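Long-range contacts in nicotinate-nucleotide pyrophosphorylase (Francisella tularensis subsp. tularensis, PDB 3TQV), which probably catalyses the decarboxylating transfer of a phosphoribosyl group from PRPP to quinolinate, giving nicotinate mononucleotide, carbon dioxide and diphosphate on the route to NAD: residues 139-145 and 272-276; 149-153 and 164-168; 114-120 and 276-281; 130-136 and 256-261; 10-14 and 153-157. All blocks are in the same frame, centred on the assembly; numbering follows the deposited sequence.

How the interactions relate
Four of the five contacts gather round helix 149-159. Interactions 2 and 5 both use it, share K153 and have centres 8 Å apart; interaction 1 reaches it through the salt bridge from D140 to K153, and interaction 3 through T120, which meets A155 and V156. Interactions 1 and 3 share I276, so residues 272-281 run directly from the phosphate-binding region of the barrel domain to helix 100-130 and the second subunit. Interaction 4 stands apart, its centre 19 to 25 Å from the others, yet it leads along the chain into strand 137-139 and so to interaction 1. Residues 10-14 come first in sequence and 276-281 last, tying both chain ends to the middle.

Interaction 1: residues 139-145 and 272-276. With PO4 (phosphate ion), chain F; PO4 (phosphate ion), chain E.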
# COMPACT_ATOMS: atom_id res chain seq x y z
N LEU B 139 -13.00 14.14 0.61
CA LEU B 139 -13.39 13.03 -0.25
C LEU B 139 -12.17 12.23 -0.68
O LEU B 139 -11.10 12.78 -0.90
CB LEU B 139 -14.16 13.53 -1.46
CG LEU B 139 -15.55 14.09 -1.16
CD1 LEU B 139 -16.18 14.63 -2.43
CD2 LEU B 139 -16.44 13.03 -0.53
N ASP B 140 -12.34 10.91 -0.78
CA ASP B 140 -11.28 10.07 -1.32
C ASP B 140 -11.43 9.93 -2.85
O ASP B 140 -12.15 10.71 -3.47
CB ASP B 140 -11.25 8.71 -0.63
CG ASP B 140 -12.59 7.99 -0.68
OD1 ASP B 140 -13.44 8.25 -1.57
OD2 ASP B 140 -12.78 7.13 0.19
N THR B 141 -10.75 8.94 -3.43
CA THR B 141 -10.63 8.81 -4.89
C THR B 141 -10.49 7.35 -5.23
O THR B 141 -10.69 6.49 -4.36
CB THR B 141 -9.34 9.46 -5.41
OG1 THR B 141 -8.24 8.58 -5.15
CG2 THR B 141 -9.10 10.81 -4.70
N ARG B 142 -10.14 7.07 -6.48
CA ARG B 142 -9.86 5.68 -6.88
C ARG B 142 -8.35 5.36 -6.81
O ARG B 142 -7.93 4.24 -7.16
CB ARG B 142 -10.45 5.38 -8.27
CG ARG B 142 -11.99 5.27 -8.28
CD ARG B 142 -12.64 5.41 -9.67
NE ARG B 142 -12.10 4.46 -10.65
CZ ARG B 142 -11.39 4.81 -11.74
NH1 ARG B 142 -11.13 6.08 -11.99
NH2 ARG B 142 -10.95 3.88 -12.59
N LYS B 143 -7.55 6.32 -6.34
CA LYS B 143 -6.11 6.09 -6.21
C LYS B 143 -5.83 5.21 -4.99
O LYS B 143 -5.45 5.67 -3.91
CB LYS B 143 -5.31 7.40 -6.20
CG LYS B 143 -5.52 8.26 -7.47
CD LYS B 143 -4.76 9.59 -7.35
CE LYS B 143 -4.39 10.18 -8.71
NZ LYS B 143 -5.63 10.47 -9.47
N THR B 144 -6.03 3.92 -5.20
CA THR B 144 -6.11 2.92 -4.16
C THR B 144 -5.06 1.82 -4.39
O THR B 144 -4.57 1.64 -5.51
CB THR B 144 -7.52 2.33 -4.25
OG1 THR B 144 -8.30 2.78 -3.14
CG2 THR B 144 -7.48 0.82 -4.32
N ILE B 145 -4.71 1.08 -3.33
CA ILE B 145 -3.89 -0.12 -3.50
C ILE B 145 -4.73 -1.26 -4.10
O ILE B 145 -5.76 -1.62 -3.55
CB ILE B 145 -3.28 -0.64 -2.19
CG1 ILE B 145 -2.68 0.52 -1.39
CG2 ILE B 145 -2.22 -1.71 -2.52
CD1 ILE B 145 -1.72 1.39 -2.22
N ILE B 272 -4.45 10.29 0.57
CA ILE B 272 -4.87 9.51 1.73
C ILE B 272 -4.97 8.01 1.46
O ILE B 272 -5.12 7.24 2.40
CB ILE B 272 -6.18 10.05 2.33
CG1 ILE B 272 -7.30 9.99 1.31
CG2 ILE B 272 -5.99 11.49 2.81
CD1 ILE B 272 -8.65 10.34 1.89
N THR B 273 -4.85 7.61 0.20
CA THR B 273 -4.92 6.19 -0.18
C THR B 273 -3.73 5.74 -1.01
O THR B 273 -3.24 4.64 -0.85
CB THR B 273 -6.24 5.82 -0.93
OG1 THR B 273 -6.73 6.94 -1.69
CG2 THR B 273 -7.30 5.37 0.04
N LYS B 274 -3.31 6.61 -1.93
CA LYS B 274 -2.09 6.49 -2.73
C LYS B 274 -0.82 6.09 -1.96
O LYS B 274 -0.09 5.17 -2.34
CB LYS B 274 -1.83 7.87 -3.33
CG LYS B 274 -1.20 7.87 -4.66
CD LYS B 274 -1.49 9.18 -5.37
CE LYS B 274 -0.98 10.35 -4.58
NZ LYS B 274 -1.11 11.53 -5.44
N HIS B 275 -0.53 6.84 -0.90
CA HIS B 275 0.64 6.58 -0.08
C HIS B 275 0.21 5.80 1.15
O HIS B 275 -0.97 5.76 1.47
CB HIS B 275 1.29 7.90 0.35
CG HIS B 275 1.59 8.83 -0.79
ND1 HIS B 275 1.96 8.38 -2.04
CD2 HIS B 275 1.55 10.18 -0.88
CE1 HIS B 275 2.16 9.41 -2.84
NE2 HIS B 275 1.91 10.51 -2.16
N ILE B 276 1.17 5.18 1.83
CA ILE B 276 0.92 4.55 3.12
C ILE B 276 1.99 4.93 4.14
O ILE B 276 3.18 4.71 3.91
CB ILE B 276 0.90 3.02 3.04
CG1 ILE B 276 -0.06 2.53 1.94
CG2 ILE B 276 0.49 2.46 4.36
CD1 ILE B 276 -1.55 2.69 2.27
P PO4 F . -12.14 8.99 -9.31
O1 PO4 F . -12.23 10.49 -9.27
O2 PO4 F . -11.05 8.51 -8.40
O3 PO4 F . -13.45 8.41 -8.88
O4 PO4 F . -11.87 8.56 -10.72
P PO4 E . -4.64 13.55 -6.41
O1 PO4 E . -4.09 14.90 -6.77
O2 PO4 E . -3.53 12.75 -5.79
O3 PO4 E . -5.79 13.77 -5.45
O4 PO4 E . -5.18 12.84 -7.62
O HOH W 1 -8.06 9.12 -1.94
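Beside the contact of K143 with T273, the guanidinium of R142 holds phosphate F at its edge: R142 NH1 donates to O4 of phosphate F, 2.9 Å away and in the plane of the guanidinium. The other flat group, the H275 ring, has K274 CB over one face, near the rim. T273 OG1 donates to K143 O (2.9 Å) from above the carbonyl plane, and a water donates to T273 OG1. Threonine suits both sides, for T141 OG1 accepts from K143 N at 2.6 Å, an ST turn that shapes the loop. K143 and K274 run side by side, CD to CD 3.8 Å. K274 NZ donates to O2 of phosphate E (2.7 Å), while K143 NZ lies 3.0 Å from its O4. R142 N also binds phosphate F, and R142 NH2 forms a salt bridge with D30 of the second subunit. Both ions probably come from the crystallisation liquor, but cationic side chains and N-H groups converging on them fit an anionic substrate, consistent with the predicted binding role of T141, R142 and K143.

Interaction 2: residues 149-153 and 164-168; sequences RLAQK and HRIGL. With PO4 (phosphate ion), chain F.
I166 lies against three side chains of helix 149-159, each turned differently to it. R149 runs past it in the opposite direction, its CG 4.0 Å from I166 CG2. L150 crosses it at about a right angle and sets CD2 3.8 Å from the same methyl, while K153 passes at a slant with its CD 4.1 Å from I166 CD1. A branched isoleucine serves well here, because CG2 can serve R149 and L150 while CD1 meets K153. The aliphatic stems of the arginine and lysine supply apolar surface and leave their charged ends to work beyond it. R149 NH1 donates to R142 O, and K153 NZ donates to R165 O (3.1 Å) from above the carbonyl plane. That ammonium group has its strongest partner in D140, with T141 O as a further acceptor, so one buried lysine ties together two loops of the site. R165 points the other way. Its chain is extended from CG to NE (chi2 171°, chi3 -167°), and this reach presents the guanidinium edge to phosphate F: R165 NE donates to O3 at 2.7 Å, almost straight (178°), and R165 NH2 to O4 at 3.0 Å. R165 NH1 is occupied by A171 O. Such a two-pronged arginine grip on an anion accords with the predicted role of R165 in binding substrate in this α/β-barrel phosphoribosyltransferase.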
# COMPACT_ATOMS: atom_id res chain seq x y z
N ARG B 149 -9.68 -1.68 -2.54
CA ARG B 149 -10.58 -0.57 -2.83
C ARG B 149 -11.52 -0.33 -1.66
O ARG B 149 -11.53 0.76 -1.08
CB ARG B 149 -11.39 -0.86 -4.10
CG ARG B 149 -12.64 -0.02 -4.22
CD ARG B 149 -12.39 1.41 -4.68
NE ARG B 149 -11.94 1.42 -6.07
CZ ARG B 149 -10.77 1.92 -6.43
NH1 ARG B 149 -9.97 2.44 -5.51
NH2 ARG B 149 -10.40 1.90 -7.70
N LEU B 150 -12.30 -1.35 -1.31
CA LEU B 150 -13.26 -1.22 -0.23
C LEU B 150 -12.57 -1.08 1.14
O LEU B 150 -12.97 -0.27 1.98
CB LEU B 150 -14.24 -2.40 -0.26
CG LEU B 150 -15.25 -2.34 -1.41
CD1 LEU B 150 -16.10 -3.60 -1.44
CD2 LEU B 150 -16.14 -1.09 -1.34
N ALA B 151 -11.52 -1.87 1.34
CA ALA B 151 -10.74 -1.82 2.57
C ALA B 151 -10.27 -0.40 2.87
O ALA B 151 -10.35 0.06 4.01
CB ALA B 151 -9.55 -2.79 2.50
N GLN B 152 -9.77 0.30 1.84
CA GLN B 152 -9.33 1.69 2.01
C GLN B 152 -10.48 2.73 2.11
O GLN B 152 -10.36 3.75 2.78
CB GLN B 152 -8.32 2.08 0.93
CG GLN B 152 -6.99 1.33 1.07
CD GLN B 152 -5.79 2.11 0.51
OE1 GLN B 152 -5.02 2.71 1.27
NE2 GLN B 152 -5.65 2.09 -0.81
N LYS B 153 -11.59 2.49 1.42
CA LYS B 153 -12.76 3.34 1.56
C LYS B 153 -13.23 3.27 3.02
O LYS B 153 -13.59 4.28 3.63
CB LYS B 153 -13.88 2.85 0.63
CG LYS B 153 -13.57 2.95 -0.87
CD LYS B 153 -13.66 4.39 -1.34
CE LYS B 153 -13.46 4.53 -2.83
NZ LYS B 153 -13.41 5.98 -3.24
N HIS B 164 -15.99 9.44 -1.93
CA HIS B 164 -16.28 9.72 -3.33
C HIS B 164 -16.71 8.39 -3.94
O HIS B 164 -16.72 7.38 -3.25
CB HIS B 164 -15.01 10.23 -4.01
CG HIS B 164 -15.21 10.70 -5.41
ND1 HIS B 164 -15.85 11.87 -5.72
CD2 HIS B 164 -14.82 10.16 -6.59
CE1 HIS B 164 -15.86 12.04 -7.03
NE2 HIS B 164 -15.23 11.01 -7.58
N ARG B 165 -17.06 8.36 -5.21
CA ARG B 165 -17.64 7.15 -5.78
C ARG B 165 -16.76 5.92 -5.52
O ARG B 165 -15.53 6.03 -5.50
CB ARG B 165 -17.91 7.32 -7.27
CG ARG B 165 -16.70 7.75 -8.05
CD ARG B 165 -16.94 7.70 -9.55
NE ARG B 165 -15.68 7.82 -10.29
CZ ARG B 165 -15.56 7.70 -11.61
NH1 ARG B 165 -16.62 7.44 -12.37
NH2 ARG B 165 -14.36 7.84 -12.16
N ILE B 166 -17.36 4.76 -5.31
CA ILE B 166 -16.56 3.55 -5.15
C ILE B 166 -15.78 3.17 -6.41
O ILE B 166 -14.64 2.72 -6.32
CB ILE B 166 -17.41 2.33 -4.71
CG1 ILE B 166 -18.24 2.68 -3.48
CG2 ILE B 166 -16.51 1.10 -4.48
CD1 ILE B 166 -17.45 3.41 -2.39
N GLY B 167 -16.39 3.34 -7.59
CA GLY B 167 -15.75 2.89 -8.81
C GLY B 167 -16.23 3.47 -10.13
O GLY B 167 -16.54 4.67 -10.20
N LEU B 168 -16.25 2.65 -11.17
CA LEU B 168 -16.69 3.13 -12.48
C LEU B 168 -18.19 2.88 -12.72
O LEU B 168 -18.75 3.31 -13.73
CB LEU B 168 -15.84 2.50 -13.60
CG LEU B 168 -14.33 2.80 -13.61
CD1 LEU B 168 -13.55 1.80 -14.46
CD2 LEU B 168 -14.02 4.24 -14.04
P PO4 F . -12.14 8.99 -9.31
O1 PO4 F . -12.23 10.49 -9.27
O2 PO4 F . -11.05 8.51 -8.40
O3 PO4 F . -13.45 8.41 -8.88
O4 PO4 F . -11.87 8.56 -10.72

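Interaction 3: residues 114-120 and 276-281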
# COMPACT_ATOMS: atom_id res chain seq x y z
N ILE B 114 -3.39 -4.25 10.33
CA ILE B 114 -3.64 -3.10 11.18
C ILE B 114 -2.70 -1.96 10.79
O ILE B 114 -3.14 -0.83 10.62
CB ILE B 114 -3.49 -3.43 12.69
CG1 ILE B 114 -4.08 -4.80 13.00
CG2 ILE B 114 -4.18 -2.40 13.53
CD1 ILE B 114 -5.45 -5.00 12.43
N GLN B 115 -1.41 -2.27 10.63
CA GLN B 115 -0.42 -1.27 10.23
C GLN B 115 -0.93 -0.42 9.10
O GLN B 115 -0.81 0.80 9.10
CB GLN B 115 0.80 -1.96 9.64
CG GLN B 115 1.82 -2.42 10.61
CD GLN B 115 2.87 -3.22 9.91
OE1 GLN B 115 2.84 -3.37 8.68
NE2 GLN B 115 3.81 -3.74 10.68
N MSE B 116 -1.44 -1.12 8.10
CA MSE B 116 -1.77 -0.53 6.84
C MSE B 116 -3.03 0.30 6.95
O MSE B 116 -3.02 1.51 6.71
CB MSE B 116 -1.96 -1.64 5.81
CG MSE B 116 -2.12 -1.13 4.41
SE MSE B 116 -3.01 -2.45 3.33
CE MSE B 116 -3.48 -1.30 1.83
N LEU B 117 -4.12 -0.36 7.34
CA LEU B 117 -5.43 0.27 7.40
C LEU B 117 -5.48 1.37 8.44
O LEU B 117 -6.10 2.41 8.22
CB LEU B 117 -6.51 -0.78 7.65
CG LEU B 117 -6.54 -1.83 6.53
CD1 LEU B 117 -7.46 -3.00 6.87
CD2 LEU B 117 -6.92 -1.19 5.19
N SER B 118 -4.83 1.15 9.57
CA SER B 118 -4.78 2.18 10.60
C SER B 118 -3.93 3.30 10.05
O SER B 118 -4.14 4.47 10.37
CB SER B 118 -4.17 1.64 11.89
OG SER B 118 -4.90 0.55 12.39
N GLY B 119 -2.97 2.94 9.21
CA GLY B 119 -2.16 3.94 8.55
C GLY B 119 -3.06 4.85 7.75
O GLY B 119 -3.12 6.07 7.97
N THR B 120 -3.78 4.24 6.80
CA THR B 120 -4.73 4.97 6.00
C THR B 120 -5.70 5.80 6.83
O THR B 120 -5.94 6.96 6.51
CB THR B 120 -5.49 4.06 5.04
OG1 THR B 120 -4.60 3.60 4.03
CG2 THR B 120 -6.65 4.82 4.37
N ILE B 276 1.17 5.18 1.83
CA ILE B 276 0.92 4.55 3.12
C ILE B 276 1.99 4.93 4.14
O ILE B 276 3.18 4.71 3.91
CB ILE B 276 0.90 3.02 3.04
CG1 ILE B 276 -0.06 2.53 1.94
CG2 ILE B 276 0.49 2.46 4.36
CD1 ILE B 276 -1.55 2.69 2.27
N LYS B 277 1.57 5.50 5.26
CA LYS B 277 2.46 5.62 6.41
C LYS B 277 1.97 4.58 7.41
O LYS B 277 0.99 4.81 8.12
CB LYS B 277 2.42 7.03 6.98
CG LYS B 277 3.41 7.29 8.11
CD LYS B 277 4.85 6.98 7.70
CE LYS B 277 5.79 6.77 8.91
NZ LYS B 277 6.03 8.01 9.72
N ALA B 278 2.61 3.42 7.43
CA ALA B 278 2.21 2.37 8.36
C ALA B 278 2.42 2.77 9.82
O ALA B 278 3.44 3.37 10.20
CB ALA B 278 2.91 1.05 8.05
N ILE B 279 1.44 2.44 10.64
CA ILE B 279 1.54 2.62 12.07
C ILE B 279 2.47 1.57 12.66
O ILE B 279 2.42 0.40 12.28
CB ILE B 279 0.17 2.47 12.75
CG1 ILE B 279 -0.79 3.56 12.25
CG2 ILE B 279 0.32 2.47 14.26
CD1 ILE B 279 -0.14 4.95 12.06
N ASP B 280 3.32 2.00 13.59
CA ASP B 280 4.24 1.11 14.25
C ASP B 280 3.58 0.32 15.39
O ASP B 280 3.06 0.88 16.38
CB ASP B 280 5.46 1.88 14.75
CG ASP B 280 6.53 0.99 15.32
OD1 ASP B 280 6.58 -0.20 14.96
OD2 ASP B 280 7.32 1.49 16.13
N LEU B 281 3.60 -1.00 15.23
CA LEU B 281 2.90 -1.90 16.12
C LEU B 281 3.90 -2.87 16.67
O LEU B 281 5.02 -2.95 16.19
CB LEU B 281 1.83 -2.67 15.35
CG LEU B 281 0.75 -1.81 14.73
CD1 LEU B 281 -0.36 -2.68 14.16
CD2 LEU B 281 0.21 -0.84 15.78
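This is buried packing of an irregular segment along one side of the long helix 100-130, close to the subunit interface. Its polar anchor is I279 N, which donates to Q115 O (3.2 Å, 162°), a carbonyl that also takes a weak helical bond from G119 N. G119, with no side chain, allows the backbones to come close: its CA lies 3.3 Å from K277 O. I279 CG1 fits the same groove, 3.8 Å from G119 N. The segment thereby bridges two parts of the fold, leaving helix 271-274 of the barrel domain and entering strand 281-285, an outer strand of the four-stranded antiparallel sheet. At that strand, L281 crosses I114 at about a right angle, with CD1 3.5 Å from I114 CB. The methylenes of Q115 also line the contact, CG lying 3.3 Å from I279 O, while OE1 accepts from N112. At the other end I276 CD1 lies 3.6 Å from T120 OG1, on the side where helix 149-159 packs, and I276 also packs on I276 of the second subunit.

Interaction 4: residues 130-136 and 256-261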
# COMPACT_ATOMS: atom_id res chain seq x y z
N LEU B 130 -7.15 19.02 10.47
CA LEU B 130 -6.61 20.25 9.89
C LEU B 130 -7.71 21.20 9.42
O LEU B 130 -7.51 22.41 9.37
CB LEU B 130 -5.62 19.97 8.76
CG LEU B 130 -4.21 19.55 9.22
CD1 LEU B 130 -3.27 19.34 8.03
CD2 LEU B 130 -3.63 20.57 10.19
N ILE B 131 -8.86 20.64 9.07
CA ILE B 131 -9.91 21.43 8.45
C ILE B 131 -11.19 21.39 9.26
O ILE B 131 -12.28 21.61 8.72
CB ILE B 131 -10.23 20.97 7.00
CG1 ILE B 131 -11.03 19.67 6.98
CG2 ILE B 131 -8.94 20.84 6.15
CD1 ILE B 131 -11.60 19.33 5.61
N SER B 132 -11.04 21.12 10.56
CA SER B 132 -12.18 20.93 11.45
C SER B 132 -12.93 22.24 11.73
O SER B 132 -14.11 22.22 12.07
CB SER B 132 -11.73 20.27 12.75
OG SER B 132 -10.66 20.98 13.36
N GLN B 133 -12.24 23.35 11.56
CA GLN B 133 -12.82 24.67 11.76
C GLN B 133 -13.65 25.16 10.56
O GLN B 133 -14.43 26.11 10.68
CB GLN B 133 -11.72 25.68 12.07
CG GLN B 133 -11.15 25.54 13.46
CD GLN B 133 -9.77 26.18 13.60
OE1 GLN B 133 -9.06 26.37 12.61
NE2 GLN B 133 -9.40 26.50 14.83
N TYR B 134 -13.49 24.53 9.41
CA TYR B 134 -14.17 24.99 8.20
C TYR B 134 -15.33 24.04 7.91
O TYR B 134 -15.44 23.01 8.55
CB TYR B 134 -13.18 25.08 7.03
CG TYR B 134 -11.83 25.63 7.48
CD1 TYR B 134 -11.61 27.01 7.60
CD2 TYR B 134 -10.79 24.77 7.83
CE1 TYR B 134 -10.37 27.52 8.04
CE2 TYR B 134 -9.56 25.26 8.26
CZ TYR B 134 -9.34 26.63 8.36
OH TYR B 134 -8.10 27.09 8.79
N LYS B 135 -16.20 24.39 6.98
CA LYS B 135 -17.34 23.54 6.66
C LYS B 135 -17.01 22.45 5.64
O LYS B 135 -17.76 21.48 5.48
CB LYS B 135 -18.52 24.37 6.18
CG LYS B 135 -19.81 23.61 6.13
CD LYS B 135 -20.89 24.47 5.55
CE LYS B 135 -22.18 23.69 5.33
NZ LYS B 135 -23.07 23.69 6.54
N THR B 136 -15.88 22.60 4.97
CA THR B 136 -15.41 21.66 3.98
C THR B 136 -15.31 20.21 4.48
O THR B 136 -14.98 19.97 5.64
CB THR B 136 -14.04 22.10 3.48
OG1 THR B 136 -14.06 23.52 3.27
CG2 THR B 136 -13.68 21.40 2.18
N ILE B 256 -4.10 21.94 2.00
CA ILE B 256 -5.52 21.74 2.29
C ILE B 256 -6.19 22.91 3.03
O ILE B 256 -7.32 23.28 2.70
CB ILE B 256 -5.75 20.41 3.03
CG1 ILE B 256 -7.25 20.10 3.14
CG2 ILE B 256 -5.06 20.46 4.38
CD1 ILE B 256 -7.60 18.70 3.69
N VAL B 257 -5.49 23.50 3.99
CA VAL B 257 -6.04 24.59 4.80
C VAL B 257 -6.35 25.86 4.01
O VAL B 257 -7.39 26.50 4.20
CB VAL B 257 -5.08 24.97 5.95
CG1 VAL B 257 -5.55 26.24 6.65
CG2 VAL B 257 -4.94 23.81 6.92
N ALA B 258 -5.42 26.24 3.13
CA ALA B 258 -5.62 27.38 2.25
C ALA B 258 -6.88 27.19 1.40
O ALA B 258 -7.69 28.11 1.24
CB ALA B 258 -4.41 27.57 1.36
N ILE B 259 -7.03 25.99 0.85
CA ILE B 259 -8.19 25.65 0.04
C ILE B 259 -9.46 25.59 0.87
O ILE B 259 -10.53 26.05 0.44
CB ILE B 259 -8.00 24.31 -0.67
CG1 ILE B 259 -6.90 24.45 -1.72
CG2 ILE B 259 -9.30 23.84 -1.29
CD1 ILE B 259 -6.04 23.22 -1.89
N ALA B 260 -9.36 25.03 2.06
CA ALA B 260 -10.53 24.90 2.92
C ALA B 260 -11.04 26.27 3.38
O ALA B 260 -12.22 26.43 3.69
CB ALA B 260 -10.21 24.02 4.12
N LYS B 261 -10.15 27.26 3.41
CA LYS B 261 -10.53 28.62 3.82
C LYS B 261 -11.48 29.28 2.81
O LYS B 261 -12.05 30.34 3.07
CB LYS B 261 -9.28 29.49 4.02
CG LYS B 261 -8.48 29.14 5.25
CD LYS B 261 -7.20 29.99 5.40
CE LYS B 261 -6.51 29.71 6.74
NZ LYS B 261 -5.24 30.44 6.90
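Y134 lies flat against A260 and K261 of the helical segment, with the A260 carbonyl carbon and K261 N beneath one face of its ring and Q133 CB over the centre of the other. With chi1 at -39°, its CG stands beside the backbone N, and the ring lies obliquely over this turn, its OH reaching back to V257: Y134 CD2 is 3.8 Å from A260 CB, Y134 CE1 is 3.7 Å from K261 CG, and Y134 OH ends 3.4 Å from V257 CG1. Alanine suits the centre of this contact, since its short side chain lets the aromatic ring settle close to the helix backbone. The aliphatic stem of K261 is fully extended and crosses the ring at a slant, carrying its ammonium end onward. On the other flank I131 and I256 meet at about a right angle. I131 has CG1 between its backbone N and carbonyl carbon (chi1 75°), which leaves CG2 to face the helix, 3.5 Å from I256 CD1 and 4.0 Å from A260 CB. L130 adds CD1 against I256 CG2 at 4.2 Å. The type I turn from I131 to Y134, closed by Y134 N donating to I131 O, puts both residues on the helix side. T136 touches A260 as well, but its hydroxyl is bonded to V264 O. The turn links helix 100-130 to strand 137-139, and I256, A260 and T136 all rest on I267 of the adjacent parallel strand 266-268.

Interaction 5: residues 10-14 and 153-157; sequences QINKV and KYAVR
K153 begins the contact with its stem, K153 CB lying 3.4 Å from I11 CG1. Isoleucine fits this spot because its other branch reaches the next residue, I11 CG2 lying 4.0 Å from Y154 CB. Y154 then takes most of the rest. Its CG is anti to the backbone N (chi1 179°), which sends the ring out beside the segment, so that one edge meets two carbonyls: Y154 CD1 is 3.3 Å from I11 O, in the ring plane, and Y154 CE1 is 3.4 Å from N12 O. I11 O also receives a CA-H contact from Y154. V14 packs its CG2 against Y154 CB at 3.6 Å, while the phenol OH bonds to D83. I11 is the centre of an inverse gamma turn in the loop before helix 16-31, and this N-terminal loop is laid across helix 149-159 of the barrel domain. A155 points away from the loop, and both it and V156 pack on T120 of helix 100-130. R157, one turn beyond K153, comes back to the loop. R157 NE donates a weak bond to N12 OD1 (3.4 Å), amide and guanidinium standing nearly upright to each other at 81°. R157 NH1 is taken by G161 O. Q10 crosses the arginine at about a right angle, with OE1 3.4 Å from R157 CD, and is itself held by T8 O and N163 N.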
# COMPACT_ATOMS: atom_id res chain seq x y z
N GLN B 10 -21.67 5.11 1.55
CA GLN B 10 -20.52 5.12 2.45
C GLN B 10 -20.14 3.72 2.97
O GLN B 10 -20.98 2.98 3.47
CB GLN B 10 -20.77 6.08 3.62
CG GLN B 10 -21.19 7.48 3.21
CD GLN B 10 -20.20 8.17 2.31
OE1 GLN B 10 -19.06 8.42 2.69
NE2 GLN B 10 -20.64 8.50 1.10
N ILE B 11 -18.85 3.39 2.86
CA ILE B 11 -18.35 2.08 3.27
C ILE B 11 -18.11 2.00 4.76
O ILE B 11 -17.00 2.25 5.24
CB ILE B 11 -17.04 1.72 2.56
CG1 ILE B 11 -17.14 2.04 1.06
CG2 ILE B 11 -16.68 0.27 2.83
CD1 ILE B 11 -18.42 1.56 0.39
N ASN B 12 -19.15 1.63 5.50
CA ASN B 12 -19.06 1.53 6.95
C ASN B 12 -18.79 0.12 7.45
O ASN B 12 -18.79 -0.15 8.64
CB ASN B 12 -20.30 2.16 7.59
CG ASN B 12 -20.26 3.68 7.55
OD1 ASN B 12 -19.24 4.29 7.86
ND2 ASN B 12 -21.37 4.30 7.16
N LYS B 13 -18.53 -0.78 6.51
CA LYS B 13 -18.04 -2.12 6.81
C LYS B 13 -17.57 -2.75 5.51
O LYS B 13 -18.16 -2.52 4.46
CB LYS B 13 -19.13 -2.98 7.44
CG LYS B 13 -18.65 -4.39 7.78
CD LYS B 13 -19.75 -5.44 7.64
CE LYS B 13 -19.23 -6.83 7.96
NZ LYS B 13 -18.61 -6.89 9.31
N VAL B 14 -16.50 -3.53 5.57
CA VAL B 14 -16.01 -4.25 4.40
C VAL B 14 -16.72 -5.59 4.32
O VAL B 14 -16.82 -6.30 5.32
CB VAL B 14 -14.49 -4.49 4.48
CG1 VAL B 14 -13.98 -5.26 3.24
CG2 VAL B 14 -13.76 -3.17 4.65
N LYS B 153 -11.59 2.49 1.42
CA LYS B 153 -12.76 3.34 1.56
C LYS B 153 -13.23 3.27 3.02
O LYS B 153 -13.59 4.28 3.63
CB LYS B 153 -13.88 2.85 0.63
CG LYS B 153 -13.57 2.95 -0.87
CD LYS B 153 -13.66 4.39 -1.34
CE LYS B 153 -13.46 4.53 -2.83
NZ LYS B 153 -13.41 5.98 -3.24
N TYR B 154 -13.20 2.07 3.57
CA TYR B 154 -13.53 1.86 4.97
C TYR B 154 -12.55 2.61 5.89
O TYR B 154 -12.96 3.33 6.80
CB TYR B 154 -13.59 0.36 5.29
CG TYR B 154 -13.90 0.05 6.72
CD1 TYR B 154 -15.15 0.33 7.25
CD2 TYR B 154 -12.94 -0.50 7.56
CE1 TYR B 154 -15.44 0.07 8.57
CE2 TYR B 154 -13.22 -0.78 8.89
CZ TYR B 154 -14.47 -0.48 9.39
OH TYR B 154 -14.77 -0.75 10.71
N ALA B 155 -11.25 2.45 5.66
CA ALA B 155 -10.27 3.14 6.48
C ALA B 155 -10.52 4.64 6.45
O ALA B 155 -10.46 5.31 7.47
CB ALA B 155 -8.85 2.84 6.00
N VAL B 156 -10.79 5.16 5.27
CA VAL B 156 -10.96 6.59 5.13
C VAL B 156 -12.17 7.05 5.94
O VAL B 156 -12.10 8.05 6.66
CB VAL B 156 -11.05 7.02 3.65
CG1 VAL B 156 -11.51 8.45 3.55
CG2 VAL B 156 -9.70 6.84 2.95
N ARG B 157 -13.27 6.32 5.84
CA ARG B 157 -14.42 6.59 6.69
C ARG B 157 -14.01 6.50 8.15
O ARG B 157 -14.33 7.39 8.94
CB ARG B 157 -15.57 5.63 6.37
CG ARG B 157 -16.34 5.99 5.10
CD ARG B 157 -17.19 7.23 5.30
NE ARG B 157 -17.98 7.09 6.51
CZ ARG B 157 -17.99 7.96 7.51
NH1 ARG B 157 -17.27 9.08 7.43
NH2 ARG B 157 -18.74 7.72 8.58